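Local coordinates for protein phytase (Citrobacter braakii, PDB 3ZHC) that belongs to branch 2 of the histidine phosphatase superfamily and combines a mixed beta-sheet flanked by helices with a second, largely helical region, at residues C209-A214 with W232-T237; P251-G256 with D380-Q385; P291-I296 with G333-N338; E357-T362 with W368-F373. The protein carries 2 engineered substitutions. All blocks are in the same frame, centred on the assembly; numbering follows the deposited sequence.

Contact 1 (C209-A214 with W232-T237); sequences CTLPEA and WSLSST
L211 reaches from the short helix 211-214 to L234 and S235 on the long helix 231-247. The tight part of this contact is small. The methyl CD2 of L211 meets CD2 of L234 at 4.0 Å, and the two leucine side chains cross at about a right angle. L234 has its CG anti to the backbone N (chi1 -179°), and from there one methyl turns to L211. The other branch of L211 comes up to a polar atom: CD1 stands 4.2 Å from OG of S235. That hydroxyl is bonded one turn back to the backbone O of A231, within its own helix. F185 and L188 of helix 182-192 also touch S235, which is buried, as is L211.

The solvent side is looser. L234 is partly exposed and also touches L215. E213 turns from the same short helix to the surface, where it packs on K129 of the second subunit. T210 is the N-cap residue of helix 211-214, and the first turn closes with A214 N to T210 O at 3.0 Å. C209 ties the preceding loop to C200 through a disulfide. No hydrogen bond joins the two segments. Their pairing rests on apolar contact, with the one hydroxyl at the interface already bonded to its own helix.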
# COMPACT_ATOMS: atom_id res chain seq x y z
N CYS B 209 -11.98 24.50 -5.86
CA CYS B 209 -11.17 24.65 -7.05
C CYS B 209 -10.15 23.48 -6.94
O CYS B 209 -9.49 23.35 -5.92
CB CYS B 209 -10.46 25.99 -7.08
SG CYS B 209 -9.42 26.25 -8.52
N THR B 210 -10.06 22.64 -7.98
CA THR B 210 -9.15 21.46 -7.95
C THR B 210 -8.18 21.43 -9.13
O THR B 210 -8.44 22.01 -10.19
CB THR B 210 -9.94 20.12 -7.89
OG1 THR B 210 -10.70 19.96 -9.08
CG2 THR B 210 -10.87 20.08 -6.67
N LEU B 211 -7.05 20.75 -8.93
CA LEU B 211 -6.00 20.63 -9.97
C LEU B 211 -6.44 19.83 -11.19
O LEU B 211 -6.19 20.27 -12.31
CB LEU B 211 -4.67 20.04 -9.40
CG LEU B 211 -3.63 21.06 -8.95
CD1 LEU B 211 -2.53 20.42 -8.10
CD2 LEU B 211 -3.04 21.75 -10.17
N PRO B 212 -7.08 18.66 -10.98
CA PRO B 212 -7.53 17.89 -12.15
C PRO B 212 -8.58 18.62 -13.01
O PRO B 212 -8.54 18.50 -14.22
CB PRO B 212 -8.11 16.60 -11.52
CG PRO B 212 -7.52 16.54 -10.17
CD PRO B 212 -7.39 17.94 -9.73
N GLU B 213 -9.47 19.38 -12.38
CA GLU B 213 -10.50 20.16 -13.10
C GLU B 213 -9.85 21.37 -13.81
O GLU B 213 -10.22 21.69 -14.93
CB GLU B 213 -11.63 20.61 -12.13
CG GLU B 213 -12.96 21.07 -12.84
CD GLU B 213 -13.84 19.90 -13.41
OE1 GLU B 213 -13.58 18.70 -13.12
OE2 GLU B 213 -14.81 20.20 -14.17
N ALA B 214 -8.88 22.01 -13.15
CA ALA B 214 -8.13 23.14 -13.74
C ALA B 214 -7.20 22.70 -14.86
O ALA B 214 -7.06 23.40 -15.85
CB ALA B 214 -7.32 23.87 -12.66
N TRP B 232 -1.90 15.42 -13.66
CA TRP B 232 -1.07 14.21 -13.42
C TRP B 232 0.46 14.44 -13.57
O TRP B 232 1.22 14.18 -12.62
CB TRP B 232 -1.56 13.00 -14.26
CG TRP B 232 -2.64 12.29 -13.57
CD1 TRP B 232 -3.97 12.35 -13.83
CD2 TRP B 232 -2.48 11.43 -12.45
NE1 TRP B 232 -4.66 11.55 -12.94
CE2 TRP B 232 -3.76 10.98 -12.08
CE3 TRP B 232 -1.37 10.99 -11.73
CZ2 TRP B 232 -3.97 10.09 -11.01
CZ3 TRP B 232 -1.58 10.11 -10.66
CH2 TRP B 232 -2.86 9.67 -10.32
N SER B 233 0.92 14.91 -14.73
CA SER B 233 2.37 15.21 -14.92
C SER B 233 2.88 16.28 -13.95
O SER B 233 3.94 16.11 -13.35
CB SER B 233 2.67 15.64 -16.36
OG SER B 233 4.01 16.13 -16.49
N LEU B 234 2.11 17.36 -13.79
CA LEU B 234 2.48 18.45 -12.87
C LEU B 234 2.67 17.91 -11.45
O LEU B 234 3.71 18.13 -10.84
CB LEU B 234 1.42 19.58 -12.89
CG LEU B 234 1.67 20.82 -11.98
CD1 LEU B 234 2.97 21.49 -12.34
CD2 LEU B 234 0.48 21.82 -12.03
N SER B 235 1.65 17.21 -10.95
CA SER B 235 1.69 16.63 -9.58
C SER B 235 2.86 15.69 -9.36
O SER B 235 3.44 15.68 -8.28
CB SER B 235 0.40 15.91 -9.30
OG SER B 235 -0.68 16.85 -9.33
N SER B 236 3.20 14.90 -10.40
CA SER B 236 4.36 14.01 -10.37
C SER B 236 5.63 14.81 -10.17
O SER B 236 6.51 14.44 -9.37
CB SER B 236 4.44 13.18 -11.66
OG SER B 236 5.47 12.21 -11.60
N THR B 237 5.74 15.93 -10.90
CA THR B 237 6.89 16.82 -10.78
C THR B 237 6.94 17.49 -9.40
O THR B 237 7.96 17.45 -8.73
CB THR B 237 6.88 17.90 -11.92
OG1 THR B 237 6.99 17.24 -13.20
CG2 THR B 237 8.00 18.91 -11.75

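Contact 2 (P251-G256 with D380-Q385); sequences PQVAWG and DMRDIQ
The guanidinium of R382 is the flat group here, and it meets P251 and V253. The backbone O of P251 lies at its edge, in the plane, 4.0 Å from NH2. The methyl CG2 of V253 approaches obliquely, 3.5 Å from NH1 and 4.1 Å from CZ. R382 belongs to the last turn of helix 378-382, which closes in a Schellman motif. There I384 takes a positive phi, I384 N bonds M381 O at 3.1 Å, and Q385 N bonds D380 O at 3.0 Å.

The long side chain bridges a wide backbone gap. The R382 chain bends once, at chi2 (63°), and then runs nearly extended toward the loop. R382 and V253 come from opposite directions. No hydrogen bond links the two segments themselves. NH1 instead donates to the backbone O of M250, just before the segment, and to that of E246 in helix 231-247. These carbonyls lie at and just beyond the C-terminal end of that helix, where a positive charge is probably welcome. V253 packs on Q245 and E246 of the same helix. The contact is a surface one, joining the end of one helix to the loop that follows another. At the far end of the arginine, its own backbone O accepts a hydrogen bond from NH2 of R72.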
# COMPACT_ATOMS: atom_id res chain seq x y z
N PRO B 251 15.82 23.86 4.70
CA PRO B 251 15.18 24.24 5.99
C PRO B 251 13.65 24.37 5.95
O PRO B 251 13.01 24.05 6.93
CB PRO B 251 15.84 25.58 6.31
CG PRO B 251 16.40 26.06 4.98
CD PRO B 251 16.71 24.93 4.18
N GLN B 252 13.09 24.83 4.82
CA GLN B 252 11.64 24.96 4.65
C GLN B 252 11.18 24.12 3.45
O GLN B 252 11.29 24.55 2.30
CB GLN B 252 11.26 26.44 4.47
CG GLN B 252 9.74 26.73 4.61
CD GLN B 252 9.25 26.79 6.08
OE1 GLN B 252 9.95 26.34 7.02
NE2 GLN B 252 8.05 27.34 6.27
N VAL B 253 10.65 22.92 3.74
CA VAL B 253 10.17 21.99 2.71
C VAL B 253 8.69 22.20 2.55
O VAL B 253 7.95 22.13 3.52
CB VAL B 253 10.44 20.52 3.09
CG1 VAL B 253 9.90 19.58 2.02
CG2 VAL B 253 11.93 20.28 3.32
N ALA B 254 8.25 22.46 1.31
CA ALA B 254 6.84 22.64 0.98
C ALA B 254 6.14 23.69 1.90
O ALA B 254 5.00 23.49 2.34
CB ALA B 254 6.12 21.28 1.02
N TRP B 255 6.86 24.79 2.18
CA TRP B 255 6.37 25.89 3.02
C TRP B 255 5.94 25.41 4.45
O TRP B 255 5.06 25.99 5.07
CB TRP B 255 5.23 26.64 2.28
CG TRP B 255 5.64 27.01 0.87
CD1 TRP B 255 6.41 28.08 0.50
CD2 TRP B 255 5.31 26.32 -0.33
NE1 TRP B 255 6.58 28.09 -0.85
CE2 TRP B 255 5.91 27.02 -1.40
CE3 TRP B 255 4.56 25.16 -0.62
CZ2 TRP B 255 5.79 26.61 -2.75
CZ3 TRP B 255 4.44 24.75 -1.97
CH2 TRP B 255 5.04 25.46 -3.01
N GLY B 256 6.60 24.35 4.93
CA GLY B 256 6.33 23.71 6.22
C GLY B 256 4.98 23.06 6.38
O GLY B 256 4.54 22.85 7.50
N ASP B 380 17.08 9.40 6.75
CA ASP B 380 18.54 9.17 6.58
C ASP B 380 19.17 10.09 5.50
O ASP B 380 20.37 10.32 5.53
CB ASP B 380 18.86 7.68 6.29
CG ASP B 380 18.74 6.76 7.56
OD1 ASP B 380 18.31 7.23 8.65
OD2 ASP B 380 19.10 5.56 7.44
N MET B 381 18.35 10.58 4.56
CA MET B 381 18.81 11.57 3.58
C MET B 381 18.89 12.91 4.28
O MET B 381 19.93 13.55 4.26
CB MET B 381 17.87 11.66 2.39
CG MET B 381 17.87 10.40 1.53
SD MET B 381 16.66 10.42 0.23
CE MET B 381 17.03 8.85 -0.60
N ARG B 382 17.78 13.29 4.90
CA ARG B 382 17.64 14.54 5.67
C ARG B 382 18.77 14.75 6.67
O ARG B 382 19.34 15.83 6.73
CB ARG B 382 16.29 14.53 6.43
CG ARG B 382 15.91 15.83 7.20
CD ARG B 382 15.74 16.96 6.27
NE ARG B 382 15.11 18.15 6.87
CZ ARG B 382 14.74 19.23 6.17
NH1 ARG B 382 14.93 19.30 4.84
NH2 ARG B 382 14.18 20.27 6.80
N ASP B 383 19.09 13.71 7.44
CA ASP B 383 20.16 13.75 8.45
C ASP B 383 21.56 13.42 7.93
O ASP B 383 22.54 13.63 8.65
CB ASP B 383 19.85 12.75 9.58
CG ASP B 383 18.53 13.02 10.28
OD1 ASP B 383 18.07 14.17 10.34
OD2 ASP B 383 17.94 12.05 10.77
N ILE B 384 21.66 12.90 6.69
CA ILE B 384 22.92 12.37 6.10
C ILE B 384 23.51 11.36 7.11
O ILE B 384 24.65 11.49 7.58
CB ILE B 384 23.95 13.46 5.69
CG1 ILE B 384 23.30 14.54 4.84
CG2 ILE B 384 25.13 12.83 4.93
CD1 ILE B 384 24.26 15.65 4.43
N GLN B 385 22.68 10.37 7.43
CA GLN B 385 23.00 9.33 8.38
C GLN B 385 24.22 8.54 7.89
O GLN B 385 24.19 7.99 6.79
CB GLN B 385 21.78 8.39 8.56
CG GLN B 385 22.03 7.11 9.43
CD GLN B 385 22.49 7.43 10.83
OE1 GLN B 385 21.88 8.24 11.53
NE2 GLN B 385 23.58 6.79 11.25

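Contact 3 (P291-I296 with G333-N338); sequences PLLDMI and GALDLN. Unlike the reference sequence in segment 333-338: N338 (reference Lys).
L293 of helix 282-301 packs against A334 and L335, in the last turn of helix 325-335. Both helices flank the central mixed sheet of the histidine phosphatase fold. The sheet side of helix 282-301 is marked by L292 and M295, which touch I321 of strand 318-323.

From CB, which points to the other helix, the L293 side chain runs to CG, set anti to the carbonyl carbon (chi1 -70°). CB and CG stay behind the contact, and the two methyls beyond them divide the work. CD1 goes to the small A334, with CB of that residue 4.1 Å away. CD2 goes to L335 and sits against its branched end: CG and CD2 of L335 are each 4.0 Å from it, and CD1 of L335 is 4.1 Å away. One methyl thus meets the whole fork of the other leucine. The two leucine side chains run antiparallel, one alongside the other.

The three touching residues are buried and purely apolar at the interface. L331 lies one turn back on helix 325-335 and also touches L293. I424 touches both L293 and L335, so helix 414-424 packs against both leucines. Beyond L335 the chain leaves the helix at D336 with a positive phi (61°). In the loop that follows, the backbone O of L337 is bonded by OG of S332.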
# COMPACT_ATOMS: atom_id res chain seq x y z
N PRO B 291 18.01 -2.88 -23.30
CA PRO B 291 19.47 -2.72 -23.21
C PRO B 291 20.04 -2.98 -21.81
O PRO B 291 21.04 -3.66 -21.70
CB PRO B 291 19.69 -1.27 -23.62
CG PRO B 291 18.57 -0.95 -24.44
CD PRO B 291 17.40 -1.67 -23.89
N LEU B 292 19.40 -2.45 -20.78
CA LEU B 292 19.85 -2.69 -19.38
C LEU B 292 19.70 -4.17 -18.98
O LEU B 292 20.61 -4.73 -18.36
CB LEU B 292 19.15 -1.75 -18.39
CG LEU B 292 19.74 -0.33 -18.32
CD1 LEU B 292 18.77 0.65 -17.66
CD2 LEU B 292 21.10 -0.33 -17.59
N LEU B 293 18.57 -4.78 -19.34
CA LEU B 293 18.36 -6.23 -19.12
C LEU B 293 19.44 -7.08 -19.83
O LEU B 293 19.95 -8.04 -19.25
CB LEU B 293 16.97 -6.66 -19.56
CG LEU B 293 15.83 -6.13 -18.66
CD1 LEU B 293 14.49 -6.30 -19.31
CD2 LEU B 293 15.88 -6.81 -17.30
N ASP B 294 19.79 -6.70 -21.08
CA ASP B 294 20.86 -7.40 -21.86
C ASP B 294 22.23 -7.27 -21.20
O ASP B 294 22.98 -8.24 -21.14
CB ASP B 294 20.94 -6.88 -23.30
CG ASP B 294 19.75 -7.32 -24.17
OD1 ASP B 294 18.93 -8.20 -23.76
OD2 ASP B 294 19.64 -6.77 -25.29
N MET B 295 22.53 -6.05 -20.71
CA MET B 295 23.78 -5.76 -19.96
C MET B 295 23.82 -6.57 -18.67
O MET B 295 24.82 -7.22 -18.39
CB MET B 295 23.88 -4.26 -19.63
CG MET B 295 25.21 -3.78 -18.94
SD MET B 295 26.70 -4.03 -19.95
CE MET B 295 26.42 -2.82 -21.24
N ILE B 296 22.73 -6.52 -17.89
CA ILE B 296 22.63 -7.27 -16.61
C ILE B 296 22.84 -8.76 -16.84
O ILE B 296 23.57 -9.42 -16.08
CB ILE B 296 21.25 -7.05 -15.93
CG1 ILE B 296 21.11 -5.62 -15.41
CG2 ILE B 296 21.05 -8.03 -14.76
CD1 ILE B 296 19.66 -5.18 -15.25
N GLY B 333 8.79 -2.76 -14.03
CA GLY B 333 7.65 -3.18 -14.84
C GLY B 333 7.92 -4.38 -15.76
O GLY B 333 7.07 -5.23 -15.90
N ALA B 334 9.11 -4.41 -16.37
CA ALA B 334 9.53 -5.50 -17.28
C ALA B 334 9.69 -6.83 -16.52
O ALA B 334 9.22 -7.86 -16.98
CB ALA B 334 10.81 -5.14 -18.00
N LEU B 335 10.37 -6.78 -15.37
CA LEU B 335 10.60 -7.96 -14.51
C LEU B 335 9.41 -8.28 -13.57
O LEU B 335 9.44 -9.28 -12.87
CB LEU B 335 11.88 -7.78 -13.68
CG LEU B 335 13.21 -7.74 -14.44
CD1 LEU B 335 14.32 -7.35 -13.51
CD2 LEU B 335 13.52 -9.09 -15.07
N ASP B 336 8.39 -7.43 -13.57
CA ASP B 336 7.21 -7.56 -12.73
C ASP B 336 7.57 -7.52 -11.20
O ASP B 336 7.04 -8.31 -10.38
CB ASP B 336 6.36 -8.81 -13.12
CG ASP B 336 4.85 -8.67 -12.74
OD1 ASP B 336 4.44 -7.61 -12.21
OD2 ASP B 336 4.08 -9.62 -12.98
N LEU B 337 8.47 -6.60 -10.86
CA LEU B 337 8.91 -6.36 -9.49
C LEU B 337 8.04 -5.31 -8.89
O LEU B 337 7.94 -4.19 -9.43
CB LEU B 337 10.38 -5.90 -9.44
CG LEU B 337 11.52 -6.93 -9.44
CD1 LEU B 337 11.12 -8.30 -9.97
CD2 LEU B 337 12.72 -6.37 -10.20
N ASN B 338 7.39 -5.64 -7.77
CA ASN B 338 6.53 -4.73 -7.03
C ASN B 338 7.11 -4.54 -5.65
O ASN B 338 7.58 -5.51 -5.03
CB ASN B 338 5.11 -5.27 -6.95
CG ASN B 338 4.50 -5.49 -8.32
OD1 ASN B 338 4.16 -4.52 -9.04
ND2 ASN B 338 4.33 -6.77 -8.71

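Contact 4 (E357-T362 with W368-F373); sequences EKWKRT and WVQVSF
Backbone hydrogen bonds tie E357 to Q370 and W359 to W368. E357 N gives to Q370 O at 2.8 Å, and Q370 N returns the bond to E357 O at 2.9 Å. W359 N to W368 O and W368 N to W359 O are shorter, 2.7 Å each. K358 and V369 form the non-hydrogen-bonded pair between them. There CA-H...O contacts fill in, such as V369 CA to E357 O at 3.2 Å.

These rungs belong to a beta hairpin. Strands 353-361 and 366-375 run antiparallel within the large mixed sheet, and their segment axes make an angle of 142°. E357, W359, W368 and Q370 point to one face, K358 and V369 to the other.

Polar side-chain contacts lie on the face of E357, W359 and Q370. W359 NE1 donates to E357 OE1 at 2.9 Å, nearly in the plane of the indole and on the anti side of the carboxylate. This holds NE1 at the indole edge beside the carboxylate. The other oxygen, OE2, forms a salt bridge with K395.

Packing brings CB of Q370 4.0 Å from W359 NE1. R361 has CG anti to the backbone N and bends at chi3 (-92°), which brings its guanidinium against W368. CZ2 of W368 lies over one guanidinium face, 3.5 Å from R361 NH1, the planes 49° apart. W368 NE1 bonds T366 OG1.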
# COMPACT_ATOMS: atom_id res chain seq x y z
N GLU B 357 22.39 -9.87 -7.50
CA GLU B 357 23.50 -10.62 -6.89
C GLU B 357 23.57 -12.04 -7.42
O GLU B 357 22.57 -12.72 -7.44
CB GLU B 357 23.30 -10.68 -5.38
CG GLU B 357 23.43 -9.35 -4.66
CD GLU B 357 22.88 -9.40 -3.23
OE1 GLU B 357 22.60 -10.50 -2.71
OE2 GLU B 357 22.74 -8.32 -2.63
N LYS B 358 24.76 -12.47 -7.86
CA LYS B 358 25.02 -13.85 -8.30
C LYS B 358 25.67 -14.62 -7.15
O LYS B 358 26.81 -14.32 -6.77
CB LYS B 358 25.90 -13.90 -9.53
CG LYS B 358 26.09 -15.31 -10.13
CD LYS B 358 26.92 -15.24 -11.37
CE LYS B 358 27.21 -16.58 -11.94
NZ LYS B 358 28.22 -16.48 -13.06
N TRP B 359 24.93 -15.59 -6.60
CA TRP B 359 25.39 -16.45 -5.52
C TRP B 359 25.69 -17.86 -6.06
O TRP B 359 24.91 -18.39 -6.87
CB TRP B 359 24.34 -16.55 -4.43
CG TRP B 359 24.12 -15.30 -3.69
CD1 TRP B 359 23.28 -14.28 -4.03
CD2 TRP B 359 24.76 -14.91 -2.48
NE1 TRP B 359 23.35 -13.27 -3.10
CE2 TRP B 359 24.25 -13.63 -2.13
CE3 TRP B 359 25.72 -15.51 -1.64
CZ2 TRP B 359 24.67 -12.94 -0.97
CZ3 TRP B 359 26.14 -14.83 -0.48
CH2 TRP B 359 25.61 -13.55 -0.16
N LYS B 360 26.81 -18.46 -5.61
CA LYS B 360 27.17 -19.84 -5.96
C LYS B 360 26.92 -20.71 -4.74
O LYS B 360 27.44 -20.41 -3.66
CB LYS B 360 28.63 -19.97 -6.39
CG LYS B 360 29.00 -21.40 -6.93
CD LYS B 360 30.49 -21.55 -7.29
CE LYS B 360 31.38 -21.67 -6.03
NZ LYS B 360 32.82 -21.99 -6.37
N ARG B 361 26.12 -21.77 -4.90
CA ARG B 361 25.88 -22.73 -3.83
C ARG B 361 27.11 -23.63 -3.80
O ARG B 361 27.45 -24.24 -4.83
CB ARG B 361 24.62 -23.53 -4.10
CG ARG B 361 24.23 -24.55 -3.00
CD ARG B 361 23.12 -25.49 -3.51
NE ARG B 361 21.76 -25.04 -3.23
CZ ARG B 361 20.66 -25.47 -3.87
NH1 ARG B 361 20.72 -26.38 -4.87
NH2 ARG B 361 19.47 -24.99 -3.50
N THR B 362 27.77 -23.70 -2.64
CA THR B 362 29.03 -24.48 -2.47
C THR B 362 28.87 -25.98 -2.71
O THR B 362 29.74 -26.60 -3.34
CB THR B 362 29.62 -24.29 -1.04
OG1 THR B 362 29.65 -22.91 -0.70
CG2 THR B 362 31.04 -24.89 -0.95
N TRP B 368 22.88 -18.95 -8.56
CA TRP B 368 21.57 -18.39 -8.22
C TRP B 368 21.62 -16.86 -8.21
O TRP B 368 22.66 -16.28 -7.91
CB TRP B 368 21.10 -18.93 -6.87
CG TRP B 368 21.17 -20.45 -6.82
CD1 TRP B 368 22.27 -21.20 -6.47
CD2 TRP B 368 20.14 -21.38 -7.14
NE1 TRP B 368 21.97 -22.54 -6.54
CE2 TRP B 368 20.67 -22.68 -6.95
CE3 TRP B 368 18.80 -21.25 -7.56
CZ2 TRP B 368 19.91 -23.85 -7.17
CZ3 TRP B 368 18.05 -22.41 -7.78
CH2 TRP B 368 18.61 -23.69 -7.59
N VAL B 369 20.48 -16.22 -8.53
CA VAL B 369 20.37 -14.76 -8.61
C VAL B 369 19.39 -14.23 -7.58
O VAL B 369 18.23 -14.65 -7.57
CB VAL B 369 19.89 -14.29 -10.02
CG1 VAL B 369 19.79 -12.76 -10.07
CG2 VAL B 369 20.81 -14.80 -11.09
N GLN B 370 19.86 -13.32 -6.71
CA GLN B 370 19.00 -12.63 -5.73
C GLN B 370 18.86 -11.17 -6.14
O GLN B 370 19.84 -10.54 -6.54
CB GLN B 370 19.56 -12.70 -4.31
CG GLN B 370 18.50 -12.35 -3.25
CD GLN B 370 18.97 -12.54 -1.86
OE1 GLN B 370 20.00 -11.99 -1.46
NE2 GLN B 370 18.22 -13.33 -1.07
N VAL B 371 17.63 -10.65 -6.03
CA VAL B 371 17.31 -9.28 -6.41
C VAL B 371 16.87 -8.50 -5.17
O VAL B 371 16.01 -8.95 -4.43
CB VAL B 371 16.20 -9.21 -7.48
CG1 VAL B 371 16.02 -7.75 -7.98
CG2 VAL B 371 16.50 -10.12 -8.64
N SER B 372 17.48 -7.32 -4.97
CA SER B 372 17.17 -6.46 -3.83
C SER B 372 17.04 -5.02 -4.25
O SER B 372 17.49 -4.63 -5.33
CB SER B 372 18.29 -6.56 -2.79
OG SER B 372 18.42 -7.87 -2.32
N PHE B 373 16.41 -4.22 -3.39
CA PHE B 373 16.39 -2.77 -3.58
C PHE B 373 17.06 -2.13 -2.36
O PHE B 373 16.53 -2.22 -1.27
CB PHE B 373 14.99 -2.18 -3.81
CG PHE B 373 15.04 -0.81 -4.47
CD1 PHE B 373 15.22 0.33 -3.72
CD2 PHE B 373 14.95 -0.69 -5.87
CE1 PHE B 373 15.29 1.59 -4.34
CE2 PHE B 373 15.03 0.56 -6.49
CZ PHE B 373 15.19 1.70 -5.73

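Contacts 3 and 4 are neighbours, with centres about 16 Å apart on the same side of the chain's centre. They touch where L337 CD2 packs on V371 CG1 at 4.2 Å, so the loop after helix 325-335 leans on the hairpin strand. Contacts 1 and 4 are the farthest apart, with centres about 42 Å apart on opposite sides of the chain's centre. The nearest atoms of contact 2 are about 8 Å from contact 4 and about 10 Å from contact 1. Helix 378-382 of contact 2 follows strand 366-375 of contact 4. Contacts 3 and 4 are both nested in the chain loop that contact 2 closes.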